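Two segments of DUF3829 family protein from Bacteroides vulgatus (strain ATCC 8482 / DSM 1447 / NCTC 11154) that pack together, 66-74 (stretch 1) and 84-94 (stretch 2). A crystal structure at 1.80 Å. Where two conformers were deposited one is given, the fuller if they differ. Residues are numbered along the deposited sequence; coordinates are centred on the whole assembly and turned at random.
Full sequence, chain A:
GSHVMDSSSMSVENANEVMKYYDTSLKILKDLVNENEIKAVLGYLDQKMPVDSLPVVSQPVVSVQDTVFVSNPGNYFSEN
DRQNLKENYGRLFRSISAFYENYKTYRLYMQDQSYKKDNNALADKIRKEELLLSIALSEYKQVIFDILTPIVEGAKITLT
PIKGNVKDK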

# COMPACT_ATOMS: atom_id res chain seq x y z
N ASP A 66 -12.85 -0.42 -6.49
CA ASP A 66 -11.78 0.57 -6.72
C ASP A 66 -10.42 -0.13 -6.88
O ASP A 66 -9.60 0.30 -7.70
CB ASP A 66 -11.70 1.59 -5.57
CG ASP A 66 -12.79 2.65 -5.61
OD1 ASP A 66 -13.55 2.70 -6.61
OD2 ASP A 66 -12.88 3.44 -4.65
N THR A 67 -10.18 -1.20 -6.10
CA THR A 67 -8.95 -2.01 -6.15
C THR A 67 -8.82 -2.62 -7.55
O THR A 67 -7.76 -2.53 -8.16
CB THR A 67 -8.96 -3.08 -5.04
OG1 THR A 67 -9.00 -2.43 -3.77
CG2 THR A 67 -7.73 -3.96 -5.07
N VAL A 68 -9.90 -3.23 -8.05
CA VAL A 68 -9.92 -3.83 -9.40
C VAL A 68 -9.60 -2.76 -10.46
O VAL A 68 -8.80 -3.00 -11.37
CB VAL A 68 -11.27 -4.53 -9.70
CG1 VAL A 68 -11.35 -4.98 -11.16
CG2 VAL A 68 -11.50 -5.70 -8.75
N PHE A 69 -10.23 -1.58 -10.33
CA PHE A 69 -10.06 -0.51 -11.30
C PHE A 69 -8.61 -0.06 -11.37
O PHE A 69 -8.06 0.03 -12.48
CB PHE A 69 -11.00 0.68 -11.00
CG PHE A 69 -11.05 1.73 -12.09
CD1 PHE A 69 -11.70 1.49 -13.30
CD2 PHE A 69 -10.50 3.00 -11.89
CE1 PHE A 69 -11.76 2.47 -14.29
CE2 PHE A 69 -10.56 3.97 -12.88
CZ PHE A 69 -11.17 3.70 -14.09
N VAL A 70 -7.96 0.20 -10.22
CA VAL A 70 -6.59 0.71 -10.25
C VAL A 70 -5.57 -0.41 -10.56
O VAL A 70 -4.47 -0.10 -11.04
CB VAL A 70 -6.20 1.49 -8.99
CG1 VAL A 70 -7.09 2.73 -8.81
CG2 VAL A 70 -6.19 0.61 -7.72
N SER A 71 -5.91 -1.68 -10.25
CA SER A 71 -5.00 -2.82 -10.47
C SER A 71 -4.88 -3.17 -11.92
O SER A 71 -3.90 -3.80 -12.31
CB SER A 71 -5.51 -4.06 -9.72
OG SER A 71 -5.37 -3.89 -8.33
N ASN A 72 -5.89 -2.79 -12.72
CA ASN A 72 -5.95 -3.10 -14.15
C ASN A 72 -6.04 -1.81 -14.99
O ASN A 72 -7.07 -1.57 -15.64
CB ASN A 72 -7.14 -4.03 -14.43
CG ASN A 72 -7.09 -5.31 -13.64
OD1 ASN A 72 -7.72 -5.43 -12.59
ND2 ASN A 72 -6.30 -6.27 -14.09
N PRO A 73 -4.96 -0.97 -15.02
CA PRO A 73 -5.01 0.25 -15.85
C PRO A 73 -5.28 -0.09 -17.31
O PRO A 73 -4.79 -1.10 -17.80
CB PRO A 73 -3.62 0.87 -15.66
CG PRO A 73 -2.76 -0.21 -15.14
CD PRO A 73 -3.65 -1.10 -14.34
N GLY A 74 -6.13 0.70 -17.95
CA GLY A 74 -6.55 0.51 -19.33
C GLY A 74 -5.50 0.86 -20.36
O GLY A 74 -4.42 1.37 -20.02
N ASN A 84 4.05 -0.15 -15.43
CA ASN A 84 4.58 0.42 -14.19
C ASN A 84 3.47 0.63 -13.15
O ASN A 84 3.70 0.36 -11.97
CB ASN A 84 5.33 1.71 -14.47
CG ASN A 84 6.64 1.45 -15.19
OD1 ASN A 84 7.22 0.36 -15.12
ND2 ASN A 84 7.13 2.43 -15.92
N LEU A 85 2.27 1.08 -13.57
CA LEU A 85 1.15 1.25 -12.62
C LEU A 85 0.68 -0.11 -12.09
O LEU A 85 0.49 -0.27 -10.88
CB LEU A 85 -0.03 2.00 -13.27
CG LEU A 85 0.17 3.51 -13.51
CD1 LEU A 85 -0.84 4.02 -14.55
CD2 LEU A 85 0.06 4.31 -12.20
N LYS A 86 0.54 -1.10 -12.98
CA LYS A 86 0.09 -2.44 -12.60
C LYS A 86 1.08 -3.09 -11.62
O LYS A 86 0.65 -3.66 -10.61
CB LYS A 86 -0.07 -3.32 -13.86
CG LYS A 86 -0.96 -4.54 -13.69
CD LYS A 86 -1.04 -5.32 -15.01
CE LYS A 86 -2.04 -6.45 -14.98
NZ LYS A 86 -1.64 -7.55 -14.06
N GLU A 87 2.39 -2.98 -11.90
CA GLU A 87 3.45 -3.55 -11.06
C GLU A 87 3.46 -2.90 -9.67
O GLU A 87 3.47 -3.61 -8.67
CB GLU A 87 4.82 -3.37 -11.74
CG GLU A 87 5.94 -4.18 -11.10
CD GLU A 87 7.33 -3.83 -11.57
OE1 GLU A 87 7.49 -3.36 -12.72
OE2 GLU A 87 8.28 -4.04 -10.78
N ASN A 88 3.48 -1.56 -9.61
CA ASN A 88 3.54 -0.85 -8.32
C ASN A 88 2.30 -1.10 -7.45
O ASN A 88 2.45 -1.28 -6.24
CB ASN A 88 3.78 0.64 -8.54
CG ASN A 88 5.24 0.91 -8.81
OD1 ASN A 88 6.05 0.96 -7.89
ND2 ASN A 88 5.62 1.06 -10.08
N TYR A 89 1.09 -1.17 -8.05
CA TYR A 89 -0.12 -1.46 -7.29
C TYR A 89 -0.11 -2.92 -6.79
O TYR A 89 -0.47 -3.16 -5.65
CB TYR A 89 -1.38 -1.17 -8.11
CG TYR A 89 -1.97 0.20 -7.86
CD1 TYR A 89 -2.44 0.55 -6.60
CD2 TYR A 89 -2.12 1.11 -8.90
CE1 TYR A 89 -3.02 1.80 -6.37
CE2 TYR A 89 -2.70 2.37 -8.69
CZ TYR A 89 -3.17 2.70 -7.42
OH TYR A 89 -3.79 3.90 -7.19
N GLY A 90 0.31 -3.85 -7.65
CA GLY A 90 0.40 -5.27 -7.28
C GLY A 90 1.31 -5.48 -6.08
O GLY A 90 0.93 -6.14 -5.11
N ARG A 91 2.49 -4.84 -6.11
CA ARG A 91 3.47 -4.89 -5.02
C ARG A 91 2.94 -4.18 -3.79
O ARG A 91 3.12 -4.69 -2.68
CB ARG A 91 4.80 -4.26 -5.44
CG ARG A 91 5.52 -5.08 -6.51
CD ARG A 91 6.79 -4.41 -6.98
NE ARG A 91 7.42 -5.16 -8.08
CZ ARG A 91 8.32 -6.13 -7.91
NH1 ARG A 91 8.71 -6.48 -6.69
NH2 ARG A 91 8.82 -6.76 -8.97
N LEU A 92 2.23 -3.05 -3.98
CA LEU A 92 1.64 -2.31 -2.85
C LEU A 92 0.55 -3.15 -2.13
O LEU A 92 0.59 -3.23 -0.90
CB LEU A 92 1.09 -0.96 -3.31
CG LEU A 92 0.50 -0.04 -2.23
CD1 LEU A 92 1.56 0.35 -1.19
CD2 LEU A 92 -0.04 1.21 -2.84
N PHE A 93 -0.37 -3.79 -2.88
CA PHE A 93 -1.41 -4.64 -2.27
C PHE A 93 -0.81 -5.84 -1.52
O PHE A 93 -1.27 -6.17 -0.42
CB PHE A 93 -2.44 -5.10 -3.29
CG PHE A 93 -3.27 -3.95 -3.80
CD1 PHE A 93 -3.87 -3.05 -2.92
CD2 PHE A 93 -3.50 -3.79 -5.16
CE1 PHE A 93 -4.63 -1.99 -3.40
CE2 PHE A 93 -4.26 -2.72 -5.64
CZ PHE A 93 -4.79 -1.81 -4.76
N ARG A 94 0.21 -6.49 -2.10
CA ARG A 94 0.88 -7.63 -1.46
C ARG A 94 1.63 -7.18 -0.21
O ARG A 94 1.58 -7.89 0.81
CB ARG A 94 1.86 -8.32 -2.43
CG ARG A 94 1.19 -9.31 -3.37
CD ARG A 94 2.19 -9.80 -4.40
NE ARG A 94 1.67 -10.88 -5.24
CZ ARG A 94 2.24 -12.08 -5.36
NH1 ARG A 94 3.34 -12.37 -4.68
NH2 ARG A 94 1.70 -12.99 -6.16
O HOH W 1 -1.88 -4.40 -10.18

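This is a small, mostly apolar contact between the end of one helix and the flank of another, with no direct hydrogen bond across it and one water joining the two backbones. The helix axes approach to 10.0 Å and run at 139°, roughly antiparallel but splayed. The register shows the splay: the CA atoms of Thr-67 and Phe-93 lie 8.9 Å apart, whereas those of Ser-71 and Lys-86 close to 5.5 Å. The wide end has room for a ring; the narrow end brings side chains against backbone.

Phe-93 fills the wide end. Thr-67 CG2 lies over its face, 3.9 Å from the ring centroid, a CH-pi contact, while Val-70 CG2 meets the ring edge, 4.1 Å from Phe-93 CZ. The same Val-70 methyl sits over the Tyr-89 ring, 3.7 Å from the centroid and 15° off the normal. One branched residue thus serves two aromatics a helical turn apart, touching one at its edge and the other on its face.

Several side-chain hydroxyls are satisfied without a partner across the interface. Ser-71 OG donates to Thr-67 O at 2.8 Å, a bond within its own helix, and the same OG lies 3.1 Å from Phe-93 CE2, its proton already committed. Thr-67 OG1 and Tyr-89 OH are satisfied elsewhere in the structure.

At the narrow end the first helix stops. Asn-72 leaves helical geometry, and Pro-73 turns back toward the partner, its CG 4.0 Å from Leu-85 CB. Lys-86 contributes its aliphatic stem, with CG 3.3 Å from Ser-71 O. Water 1 donates to both Ser-71 O, at 3.0 Å, and Lys-86 O, at 2.7 Å. Lys-86 O also accepts from Gly-90 N at 3.0 Å, so the water joins the second helix without displacing its backbone bond.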